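Local coordinates for protein BlEst2 (Bacillus licheniformis, PDB 6WPX) that probably hydrolyses ester bonds as a lipase-type esterase, here in its propeptide form, in which the C-terminal domain has an autoinhibitory effect, at residues 42-45 against 46-49; 70-73 against 74-78. One frame throughout, in Å; residues are numbered along the deposited sequence.

Contact 1 of 2, residues 42-45 against 46-49; sequences HPDP and AKPP
Asp44 turns CG anti to its own N (chi1 180°), and this swings the carboxylate forward over Ala46 and Lys47. Lys47 sets CG anti to its carbonyl carbon, runs extended as far as CE, and bends at the last torsion (chi4 61°). The bend brings NZ back to Asp44. There NZ lies 2.9 Å from Asp44 OD2 in a salt bridge, tilted above the carboxylate plane. The other oxygen, Asp44 OD1, accepts a hydrogen bond from Ala46 N at 2.8 Å, also from out of plane. The backbone adds a hydrogen bond from Lys47 N to Asp44 O at 2.9 Å. This bond closes a type I beta turn from Asp44 to Lys47; the OD1 to Ala46 N bond adds an Asx turn over its first three residues. Pro45 takes the second position, where its fixed phi suits the turn. Ala46 CB lies 3.2 Å from the same Asp44 OD1. With an alanine here in place of Asp44, Ala46 N and the Lys47 ammonium would probably lose these acceptors, and the ammonium end of Lys47 would be less fixed. Asp44 O also accepts a hydrogen bond from Arg111, just before strand 113-118.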
loop_
_atom_site.group_PDB
_atom_site.type_symbol
_atom_site.label_atom_id
_atom_site.label_comp_id
_atom_site.label_asym_id
_atom_site.label_seq_id
_atom_site.Cartn_x
_atom_site.Cartn_y
_atom_site.Cartn_z
ATOM N N HIS A 42 11.508 -35.684 -14.119
ATOM C CA HIS A 42 10.444 -36.026 -15.040
ATOM C C HIS A 42 9.429 -34.920 -15.100
ATOM O O HIS A 42 8.484 -34.932 -14.297
ATOM C CB HIS A 42 9.773 -37.369 -14.663
ATOM C CG HIS A 42 10.744 -38.510 -14.640
ATOM N ND1 HIS A 42 11.166 -39.050 -13.457
ATOM C CD2 HIS A 42 11.360 -39.154 -15.654
ATOM C CE1 HIS A 42 12.038 -39.992 -13.773
ATOM N NE2 HIS A 42 12.168 -40.112 -15.086
ATOM N N PRO A 43 9.574 -33.918 -15.992
ATOM C CA PRO A 43 8.572 -32.890 -16.114
ATOM C C PRO A 43 7.253 -33.544 -16.513
ATOM O O PRO A 43 7.240 -34.622 -17.044
ATOM C CB PRO A 43 9.047 -31.940 -17.216
ATOM C CG PRO A 43 10.211 -32.665 -17.849
ATOM C CD PRO A 43 10.724 -33.664 -16.835
ATOM N N ASP A 44 6.177 -32.822 -16.266
ATOM C CA ASP A 44 4.815 -33.310 -16.551
ATOM C C ASP A 44 4.114 -32.251 -17.384
ATOM O O ASP A 44 4.096 -31.124 -16.952
ATOM C CB ASP A 44 4.136 -33.518 -15.201
ATOM C CG ASP A 44 2.711 -34.017 -15.177
ATOM O OD1 ASP A 44 2.036 -33.995 -16.187
ATOM O OD2 ASP A 44 2.317 -34.377 -14.109
ATOM N N PRO A 45 3.496 -32.581 -18.529
ATOM C CA PRO A 45 2.747 -31.599 -19.274
ATOM C C PRO A 45 1.638 -30.948 -18.430
ATOM O O PRO A 45 1.327 -29.856 -18.711
ATOM C CB PRO A 45 2.125 -32.373 -20.436
ATOM C CG PRO A 45 2.950 -33.626 -20.538
ATOM C CD PRO A 45 3.487 -33.894 -19.151
ATOM N N ALA A 46 1.069 -31.670 -17.455
ATOM C CA ALA A 46 0.004 -31.136 -16.592
ATOM C C ALA A 46 0.545 -30.052 -15.650
ATOM O O ALA A 46 -0.242 -29.311 -15.048
ATOM C CB ALA A 46 -0.631 -32.256 -15.766
ATOM N N LYS A 47 1.887 -29.984 -15.511
ATOM C CA LYS A 47 2.577 -29.037 -14.637
ATOM C C LYS A 47 3.423 -28.011 -15.412
ATOM O O LYS A 47 4.622 -28.224 -15.598
ATOM C CB LYS A 47 3.446 -29.775 -13.604
ATOM C CG LYS A 47 2.664 -30.610 -12.611
ATOM C CD LYS A 47 3.617 -31.357 -11.691
ATOM C CE LYS A 47 2.885 -32.215 -10.706
ATOM N NZ LYS A 47 2.066 -33.253 -11.409
ATOM N N PRO A 48 2.864 -26.840 -15.791
ATOM C CA PRO A 48 3.692 -25.841 -16.495
ATOM C C PRO A 48 4.802 -25.285 -15.589
ATOM O O PRO A 48 4.621 -25.263 -14.365
ATOM C CB PRO A 48 2.684 -24.737 -16.869
ATOM C CG PRO A 48 1.338 -25.431 -16.843
ATOM C CD PRO A 48 1.462 -26.385 -15.678
ATOM N N PRO A 49 5.955 -24.839 -16.141
ATOM C CA PRO A 49 6.974 -24.237 -15.273
ATOM C C PRO A 49 6.436 -22.943 -14.635
ATOM O O PRO A 49 5.553 -22.278 -15.186
ATOM C CB PRO A 49 8.123 -23.917 -16.242
ATOM C CG PRO A 49 7.826 -24.779 -17.490
ATOM C CD PRO A 49 6.352 -24.790 -17.568
#

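Contact 2 of 2, residues 70-73 against 74-78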
loop_
_atom_site.group_PDB
_atom_site.type_symbol
_atom_site.label_atom_id
_atom_site.label_comp_id
_atom_site.label_asym_id
_atom_site.label_seq_id
_atom_site.Cartn_x
_atom_site.Cartn_y
_atom_site.Cartn_z
ATOM N N ALA A 70 11.752 -22.138 -4.085
ATOM C CA ALA A 70 12.334 -22.897 -5.194
ATOM C C ALA A 70 12.275 -24.417 -4.915
ATOM O O ALA A 70 11.926 -25.206 -5.802
ATOM C CB ALA A 70 13.774 -22.458 -5.435
ATOM N N GLU A 71 12.620 -24.810 -3.672
ATOM C CA GLU A 71 12.613 -26.208 -3.221
ATOM C C GLU A 71 11.174 -26.727 -3.206
ATOM O O GLU A 71 10.942 -27.864 -3.588
ATOM C CB GLU A 71 13.258 -26.316 -1.829
ATOM C CG GLU A 71 13.341 -27.722 -1.269
ATOM C CD GLU A 71 14.051 -27.853 0.070
ATOM O OE1 GLU A 71 13.815 -27.004 0.962
ATOM O OE2 GLU A 71 14.798 -28.841 0.245
ATOM N N GLN A 72 10.219 -25.893 -2.795
ATOM C CA GLN A 72 8.791 -26.252 -2.787
ATOM C C GLN A 72 8.320 -26.591 -4.211
ATOM O O GLN A 72 7.661 -27.603 -4.412
ATOM C CB GLN A 72 7.947 -25.096 -2.212
ATOM C CG GLN A 72 8.106 -24.941 -0.697
ATOM C CD GLN A 72 7.443 -26.038 0.088
ATOM O OE1 GLN A 72 6.478 -26.667 -0.357
ATOM N NE2 GLN A 72 7.965 -26.307 1.269
ATOM N N ALA A 73 8.686 -25.759 -5.183
ATOM C CA ALA A 73 8.335 -25.960 -6.592
ATOM C C ALA A 73 8.958 -27.252 -7.113
ATOM O O ALA A 73 8.242 -28.110 -7.638
ATOM C CB ALA A 73 8.791 -24.762 -7.426
ATOM N N TRP A 74 10.273 -27.415 -6.929
ATOM C CA TRP A 74 11.004 -28.599 -7.373
ATOM C C TRP A 74 10.475 -29.886 -6.740
ATOM O O TRP A 74 10.177 -30.836 -7.474
ATOM C CB TRP A 74 12.509 -28.444 -7.121
ATOM C CG TRP A 74 13.318 -29.621 -7.594
ATOM C CD1 TRP A 74 13.804 -29.821 -8.846
ATOM C CD2 TRP A 74 13.637 -30.796 -6.849
ATOM N NE1 TRP A 74 14.446 -31.033 -8.920
ATOM C CE2 TRP A 74 14.371 -31.649 -7.703
ATOM C CE3 TRP A 74 13.404 -31.204 -5.520
ATOM C CZ2 TRP A 74 14.858 -32.897 -7.284
ATOM C CZ3 TRP A 74 13.863 -32.446 -5.116
ATOM C CH2 TRP A 74 14.607 -33.266 -5.981
ATOM N N LYS A 75 10.333 -29.933 -5.394
ATOM C CA LYS A 75 9.903 -31.170 -4.722
ATOM C C LYS A 75 8.469 -31.590 -5.090
ATOM O O LYS A 75 8.111 -32.741 -4.922
ATOM C CB LYS A 75 10.104 -31.096 -3.196
ATOM C CG LYS A 75 9.041 -30.344 -2.421
ATOM C CD LYS A 75 9.441 -30.330 -0.971
ATOM C CE LYS A 75 8.589 -29.454 -0.097
ATOM N NZ LYS A 75 9.087 -29.525 1.312
ATOM N N ASN A 76 7.682 -30.662 -5.610
ATOM C CA ASN A 76 6.318 -30.920 -6.032
ATOM C C ASN A 76 6.217 -31.144 -7.537
ATOM O O ASN A 76 5.116 -31.190 -8.079
ATOM C CB ASN A 76 5.377 -29.837 -5.530
ATOM C CG ASN A 76 5.070 -29.974 -4.040
ATOM O OD1 ASN A 76 4.419 -30.917 -3.622
ATOM N ND2 ASN A 76 5.597 -29.086 -3.197
ATOM N N GLY A 77 7.371 -31.296 -8.195
ATOM C CA GLY A 77 7.472 -31.638 -9.613
ATOM C C GLY A 77 7.346 -30.488 -10.587
ATOM O O GLY A 77 7.078 -30.713 -11.772
ATOM N N TYR A 78 7.571 -29.257 -10.100
ATOM C CA TYR A 78 7.498 -28.077 -10.931
ATOM C C TYR A 78 8.852 -27.520 -11.268
ATOM O O TYR A 78 9.673 -27.266 -10.383
ATOM C CB TYR A 78 6.651 -26.961 -10.283
ATOM C CG TYR A 78 5.166 -27.184 -10.417
ATOM C CD1 TYR A 78 4.488 -28.014 -9.534
ATOM C CD2 TYR A 78 4.451 -26.625 -11.469
ATOM C CE1 TYR A 78 3.125 -28.263 -9.678
ATOM C CE2 TYR A 78 3.086 -26.868 -11.625
ATOM C CZ TYR A 78 2.428 -27.686 -10.725
ATOM O OH TYR A 78 1.093 -27.966 -10.879
HETATM O O HOH W 1 10.978 -27.114 1.127
HETATM O O HOH W 2 5.066 -29.001 -0.393
#
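Gln72 O is gripped by Asn76 from two places. Asn76 ND2 donates to it at 2.8 Å, and Asn76 N shares its weak bonding between Gln72 O and Ala73 O. The side-chain bond is possible because Asn76 holds CG beside its own N (chi1 -75°), which folds the amide back over the last turn of the helix. Water 2 joins the same two residues, donating to Gln72 OE1 and accepting from Asn76 ND2. The two amides lie side by side with their planes 33° apart. Gln72 NE2 has its own partner in Asp68, which helps fix the turn of that amide. Lys75 stretches out alongside Gln72, and its CE comes within 3.5 Å of Gln72 OE1. Beyond it, Lys75 NZ donates to water 1, which donates in turn to Glu71 OE1, so the opposite charges meet through solvent. Ordinary helical bonds run from Trp74 N to Ala70 O and from Lys75 N to Glu71 O. Trp74 NE1 reaches out to Pro39 O. Ala73 O is held more firmly by Tyr78 N at 2.8 Å, and Tyr78 CB packs on Ala73 CB at 4.2 Å. Gly77 N bonds to Trp74 O at 2.9 Å. With Gly77 at positive phi (83°), this pair of bonds is the Schellman motif, ending the helix of a beta-alpha-beta unit.

Overall arrangement
The chain leaves strand 34-36 and enters the loop where contact 1 closes its turn, just before strand 50-53. Contact 2 follows later, at the end of helix 69-75, where the chain turns toward strand 80-83. The two local closures stand in series, neither nested nor crossed. Their centres are about 11 Å apart. They touch directly: the aliphatic chain of Lys47 packs on the Tyr78 ring, with Lys47 CG 3.5 Å from Tyr78 CZ. The entry to strand 50-53 thus meets the exit of the helix that follows it. Both belong to the alpha/beta part of the chain. Helix 260-267 packs on contact 2, through Phe264.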